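Local coordinates for protein 2-hydroxyisobutanoyl-CoA mutase large subunit (Aquincola tertiaricarbonis, PDB 4R3U) that works with a small cobalamin-binding partner subunit to interconvert 2-hydroxyisobutyryl-CoA and (S)-3-hydroxybutyryl-CoA by B12-dependent carbon-skeleton rearrangement, at residues F104-G107 against E108-N111; I387-E390 against D391-K394. All coordinates share one frame; numbering follows the deposited sequence.

In the fold
Contacts 1 and 2 are two neighbouring helix starts on the TIM barrel. Residues 104-111 run from strand 97-102 into helix 107-119, and residues 387-394 lead from strand 375-377 into helix 390-405; the two strands lie side by side in the parallel sheet. Their centres are about 15 Å apart, but the loops meet where Phe104 CB packs on Ile387 CD1 at 3.7 Å. Contact 2 reaches the 5'-deoxyadenosine directly through Ile387 and Pro388, whereas in contact 1 the Phe104 side chain stays about 5 Å from the nucleoside. Arg113 of helix 107-119 also donates to Pro388 O, tying the two helix starts together.

Contact 1 (F104-G107 against E108-N111); sequences FGTG and EDTN
Asp109 turns back from the first turn of helix 107-119, and its OD2 accepts from Thr106 N at 2.9 Å. The bond is nearly straight (168° at the hydrogen) and meets the anti side of the carboxylate, well out of its plane. CG beside the backbone N and anti to the carbonyl carbon (chi1 -58°) swings OD2 back to the Thr106 amide. This is one half of a capping box: Thr106 sits at the N-cap, but its own side chain caps no helix N-H. Instead Thr106 OG1 gives its proton to Glu108 OE1 at 2.8 Å, coming from above that carboxylate plane. The Phe104 ring comes against Asp109 CB, its CE2 4.0 Å away. The two side chains cross at about a right angle; although the ring and carboxylate planes are nearly parallel, the groups are not stacked. The same ring packs edge-to-face with His495. The next residue, Thr110, donates through OG1 to Phe104 O at 2.7 Å, tilted from the carbonyl plane, while Thr110 N bonds Thr106 O. Asp109 OD2 also forms a salt bridge with Arg504. Were this aspartate an alanine, Thr106 N and Arg504 would probably both lose their acceptor, and the loop would be freer to shift. With Glu108 salt-bridged to Arg508, two acids stand at a helix N-terminus, a setting that probably favours their charged forms and fastens this helix start to helix 501-515.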
ATOM      1  N   PHE A 104      22.174  11.163 -12.927  1.00 22.16           N
ATOM      2  CA  PHE A 104      22.096  12.543 -13.419  1.00 21.23           C
ATOM      3  C   PHE A 104      23.465  13.193 -13.352  1.00 24.68           C
ATOM      4  O   PHE A 104      24.296  12.816 -12.519  1.00 24.58           O
ATOM      5  CB  PHE A 104      21.041  13.400 -12.695  1.00 21.32           C
ATOM      6  CG  PHE A 104      21.207  13.531 -11.200  1.00 22.10           C
ATOM      7  CD1 PHE A 104      20.583  12.638 -10.335  1.00 24.09           C
ATOM      8  CD2 PHE A 104      21.940  14.579 -10.652  1.00 22.43           C
ATOM      9  CE1 PHE A 104      20.745  12.755  -8.957  1.00 24.47           C
ATOM     10  CE2 PHE A 104      22.073  14.714  -9.275  1.00 23.88           C
ATOM     11  CZ  PHE A 104      21.481  13.799  -8.437  1.00 23.17           C
ATOM     12  N   GLY A 105      23.671  14.156 -14.234  1.00 23.57           N
ATOM     13  CA  GLY A 105      24.886  14.946 -14.326  1.00 25.08           C
ATOM     14  C   GLY A 105      26.113  14.108 -14.565  1.00 31.57           C
ATOM     15  O   GLY A 105      26.093  13.177 -15.381  1.00 31.79           O
ATOM     16  N   THR A 106      27.184  14.438 -13.836  1.00 29.54           N
ATOM     17  CA  THR A 106      28.471  13.743 -13.895  1.00 29.60           C
ATOM     18  C   THR A 106      28.536  12.679 -12.781  1.00 33.12           C
ATOM     19  O   THR A 106      27.636  12.617 -11.934  1.00 34.32           O
ATOM     20  CB  THR A 106      29.641  14.761 -13.853  1.00 33.67           C
ATOM     21  OG1 THR A 106      29.743  15.373 -12.569  1.00 33.84           O
ATOM     22  CG2 THR A 106      29.592  15.812 -14.979  1.00 28.30           C
ATOM     23  N   GLY A 107      29.591  11.862 -12.798  1.00 28.05           N
ATOM     24  CA  GLY A 107      29.842  10.818 -11.813  1.00 27.41           C
ATOM     25  C   GLY A 107      29.675  11.293 -10.387  1.00 31.46           C
ATOM     26  O   GLY A 107      28.954  10.660  -9.603  1.00 30.95           O
ATOM     27  N   GLU A 108      30.285  12.462 -10.073  1.00 28.14           N
ATOM     28  CA  GLU A 108      30.246  13.165  -8.774  1.00 27.28           C
ATOM     29  C   GLU A 108      28.839  13.445  -8.315  1.00 31.50           C
ATOM     30  O   GLU A 108      28.551  13.289  -7.131  1.00 32.82           O
ATOM     31  CB  GLU A 108      30.986  14.505  -8.865  1.00 29.39           C
ATOM     32  CG  GLU A 108      32.466  14.378  -9.157  1.00 36.81           C
ATOM     33  CD  GLU A 108      32.842  14.565 -10.610  1.00 50.32           C
ATOM     34  OE1 GLU A 108      32.015  14.238 -11.490  1.00 29.92           O
ATOM     35  OE2 GLU A 108      33.961  15.060 -10.870  1.00 53.85           O
ATOM     36  N   ASP A 109      27.958  13.872  -9.251  1.00 27.01           N
ATOM     37  CA  ASP A 109      26.564  14.182  -8.979  1.00 25.80           C
ATOM     38  C   ASP A 109      25.776  12.936  -8.518  1.00 28.94           C
ATOM     39  O   ASP A 109      25.148  12.960  -7.450  1.00 27.92           O
ATOM     40  CB  ASP A 109      25.913  14.894 -10.188  1.00 27.47           C
ATOM     41  CG  ASP A 109      26.610  16.190 -10.586  1.00 43.24           C
ATOM     42  OD1 ASP A 109      27.079  16.918  -9.679  1.00 47.15           O
ATOM     43  OD2 ASP A 109      26.682  16.478 -11.804  1.00 46.22           O
ATOM     44  N   THR A 110      25.850  11.851  -9.301  1.00 26.34           N
ATOM     45  CA  THR A 110      25.205  10.553  -9.017  1.00 25.48           C
ATOM     46  C   THR A 110      25.832   9.890  -7.775  1.00 29.20           C
ATOM     47  O   THR A 110      25.120   9.220  -7.030  1.00 28.79           O
ATOM     48  CB  THR A 110      25.223   9.662 -10.289  1.00 25.53           C
ATOM     49  OG1 THR A 110      24.545  10.371 -11.318  1.00 24.49           O
ATOM     50  CG2 THR A 110      24.532   8.335 -10.089  1.00 22.24           C
ATOM     51  N   ASN A 111      27.154  10.095  -7.544  1.00 26.37           N
ATOM     52  CA  ASN A 111      27.852   9.569  -6.363  1.00 27.72           C
ATOM     53  C   ASN A 111      27.248  10.146  -5.065  1.00 31.57           C
ATOM     54  O   ASN A 111      27.105   9.415  -4.090  1.00 31.53           O
ATOM     55  CB  ASN A 111      29.351   9.881  -6.435  1.00 30.15           C
ATOM     56  CG  ASN A 111      30.139   9.426  -5.244  1.00 36.71           C
ATOM     57  OD1 ASN A 111      30.470  10.223  -4.368  1.00 33.86           O
ATOM     58  ND2 ASN A 111      30.449   8.137  -5.182  1.00 29.91           N
TER

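Contact 2 (I387-E390 against D391-K394); sequences IPTE and DAMK. With 5AD (5'-deoxyadenosine), chain G.
Pro388 and Met393 carry the apolar part: Pro388 CB lies 3.6 Å from Met393 CE, because the methionine chain bends at both chi2 (-64°) and chi3 (92°) and brings its methyl against the CB–CG edge of the proline ring. At the neighbouring CG–CD edge the proline meets the 5'-deoxyadenosine, with Pro388 CD 3.2 Å from C2 of the adenine. Ile387 CG2 lies on the same face of the base, 3.5 Å from C5, and Ile387 also touches the cobalamin. Joining the residue before the N-cap to the fourth residue of the first turn, the Pro388-Met393 pair is a hydrophobic staple, here at the start of helix 390-405 on the TIM barrel. Of the hydrogen bonds, one is the cap: Thr389, the N-cap, accepts from Ala392 N through OG1 at 3.3 Å; chi1 of 61° tucks that hydroxyl between its own N and carbonyl carbon, facing the helix end. Thr389 O takes Met393 N at 3.1 Å and Glu390 O takes Lys394 N at 2.8 Å, the first regular helix bonds. Among the charged groups, Lys394 NZ makes a long salt bridge to Asp391 OD1, but its stronger partner is Glu485 of the second subunit.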
ATOM      1  N   ILE A 387      12.925  12.908 -13.299  1.00 23.87           N
ATOM      2  CA  ILE A 387      13.777  11.983 -12.537  1.00 22.97           C
ATOM      3  C   ILE A 387      13.657  12.348 -11.039  1.00 21.64           C
ATOM      4  O   ILE A 387      13.386  13.512 -10.723  1.00 20.30           O
ATOM      5  CB  ILE A 387      15.218  11.808 -13.081  1.00 25.04           C
ATOM      6  CG1 ILE A 387      15.990  13.158 -13.127  1.00 26.24           C
ATOM      7  CG2 ILE A 387      15.189  11.062 -14.428  1.00 22.28           C
ATOM      8  CD1 ILE A 387      17.427  13.018 -13.097  1.00 25.01           C
ATOM      9  N   PRO A 388      13.684  11.376 -10.119  1.00 19.04           N
ATOM     10  CA  PRO A 388      13.327  11.688  -8.722  1.00 20.18           C
ATOM     11  C   PRO A 388      14.170  12.608  -7.863  1.00 24.24           C
ATOM     12  O   PRO A 388      15.388  12.711  -8.018  1.00 25.56           O
ATOM     13  CB  PRO A 388      13.184  10.299  -8.076  1.00 20.49           C
ATOM     14  CG  PRO A 388      14.057   9.456  -8.892  1.00 21.32           C
ATOM     15  CD  PRO A 388      13.844   9.923 -10.289  1.00 18.43           C
ATOM     16  N   THR A 389      13.483  13.205  -6.879  1.00 21.78           N
ATOM     17  CA  THR A 389      14.073  14.012  -5.833  1.00 21.32           C
ATOM     18  C   THR A 389      14.502  13.057  -4.724  1.00 23.85           C
ATOM     19  O   THR A 389      14.134  11.877  -4.701  1.00 22.02           O
ATOM     20  CB  THR A 389      13.064  15.051  -5.279  1.00 21.44           C
ATOM     21  OG1 THR A 389      11.927  14.381  -4.718  1.00 21.54           O
ATOM     22  CG2 THR A 389      12.649  16.083  -6.304  1.00 14.44           C
ATOM     23  N   GLU A 390      15.271  13.581  -3.793  1.00 23.57           N
ATOM     24  CA  GLU A 390      15.711  12.846  -2.625  1.00 23.20           C
ATOM     25  C   GLU A 390      14.508  12.390  -1.805  1.00 24.81           C
ATOM     26  O   GLU A 390      14.414  11.208  -1.518  1.00 25.41           O
ATOM     27  CB  GLU A 390      16.642  13.717  -1.797  1.00 24.40           C
ATOM     28  CG  GLU A 390      17.996  13.891  -2.447  1.00 26.11           C
ATOM     29  CD  GLU A 390      19.010  14.607  -1.585  1.00 38.70           C
ATOM     30  OE1 GLU A 390      18.589  15.423  -0.736  1.00 38.29           O
ATOM     31  OE2 GLU A 390      20.225  14.361  -1.765  1.00 36.28           O
ATOM     32  N   ASP A 391      13.549  13.289  -1.522  1.00 22.92           N
ATOM     33  CA  ASP A 391      12.330  12.982  -0.748  1.00 22.89           C
ATOM     34  C   ASP A 391      11.484  11.869  -1.354  1.00 22.30           C
ATOM     35  O   ASP A 391      10.982  11.033  -0.628  1.00 22.17           O
ATOM     36  CB  ASP A 391      11.460  14.237  -0.532  1.00 24.57           C
ATOM     37  CG  ASP A 391      11.968  15.270   0.457  1.00 40.98           C
ATOM     38  OD1 ASP A 391      12.801  14.908   1.330  1.00 44.26           O
ATOM     39  OD2 ASP A 391      11.480  16.432   0.407  1.00 47.81           O
ATOM     40  N   ALA A 392      11.327  11.876  -2.679  1.00 19.31           N
ATOM     41  CA  ALA A 392      10.580  10.890  -3.446  1.00 18.29           C
ATOM     42  C   ALA A 392      11.252   9.511  -3.315  1.00 22.27           C
ATOM     43  O   ALA A 392      10.564   8.523  -3.052  1.00 23.65           O
ATOM     44  CB  ALA A 392      10.507  11.319  -4.899  1.00 18.31           C
ATOM     45  N   MET A 393      12.589   9.454  -3.433  1.00 19.20           N
ATOM     46  CA  MET A 393      13.356   8.226  -3.255  1.00 19.10           C
ATOM     47  C   MET A 393      13.320   7.736  -1.843  1.00 21.28           C
ATOM     48  O   MET A 393      13.146   6.538  -1.625  1.00 23.40           O
ATOM     49  CB  MET A 393      14.789   8.353  -3.797  1.00 21.26           C
ATOM     50  CG  MET A 393      14.862   8.351  -5.329  1.00 24.32           C
ATOM     51  SD  MET A 393      14.308   6.803  -6.138  1.00 28.55           S
ATOM     52  CE  MET A 393      12.550   7.132  -6.428  1.00 24.24           C
ATOM     53  N   LYS A 394      13.395   8.655  -0.870  1.00 18.34           N
ATOM     54  CA  LYS A 394      13.300   8.369   0.573  1.00 16.96           C
ATOM     55  C   LYS A 394      11.959   7.673   0.859  1.00 19.62           C
ATOM     56  O   LYS A 394      11.949   6.628   1.505  1.00 20.34           O
ATOM     57  CB  LYS A 394      13.417   9.663   1.359  1.00 17.95           C
ATOM     58  CG  LYS A 394      14.074   9.502   2.728  1.00 23.01           C
ATOM     59  CD  LYS A 394      13.598  10.501   3.788  1.00 20.00           C
ATOM     60  CE  LYS A 394      13.552  11.958   3.430  1.00 34.85           C
ATOM     61  NZ  LYS A 394      13.081  12.779   4.577  1.00 46.29           N
TER
HETATM   62  N1  5AD G 803      17.013   8.535 -11.422  0.50 17.93           N
HETATM   63  C2  5AD G 803      16.030   7.724 -10.857  0.50 20.21           C
HETATM   64  N3  5AD G 803      15.121   7.050 -11.711  0.50 23.69           N
HETATM   65  C4  5AD G 803      15.283   7.139 -13.049  0.50 26.69           C
HETATM   66  N9  5AD G 803      14.597   6.630 -14.075  0.50 27.68           N
HETATM   67  C8  5AD G 803      15.245   6.962 -15.196  0.50 27.15           C
HETATM   68  N7  5AD G 803      16.271   7.741 -14.897  0.50 26.55           N
HETATM   69  C5  5AD G 803      16.315   7.841 -13.563  0.50 26.02           C
HETATM   70  C6  5AD G 803      17.156   8.507 -12.757  0.50 21.43           C
HETATM   71  N6  5AD G 803      18.089   9.216 -13.370  0.50 21.65           N
HETATM   72  C1' 5AD G 803      13.554   5.591 -14.108  0.50 27.53           C
HETATM   73  C2' 5AD G 803      12.224   5.972 -13.557  0.50 28.76           C
HETATM   74  C3' 5AD G 803      11.287   5.148 -14.424  0.50 31.13           C
HETATM   75  C4' 5AD G 803      12.172   4.395 -15.418  0.50 30.21           C
HETATM   76  C5' 5AD G 803      11.548   4.448 -16.808  0.50 30.69           C
HETATM   77  O4' 5AD G 803      13.317   5.206 -15.471  0.50 28.07           O
HETATM   78  O2' 5AD G 803      12.132   5.498 -12.207  0.50 27.47           O
HETATM   79  O3' 5AD G 803      10.542   4.243 -13.588  0.50 32.43           O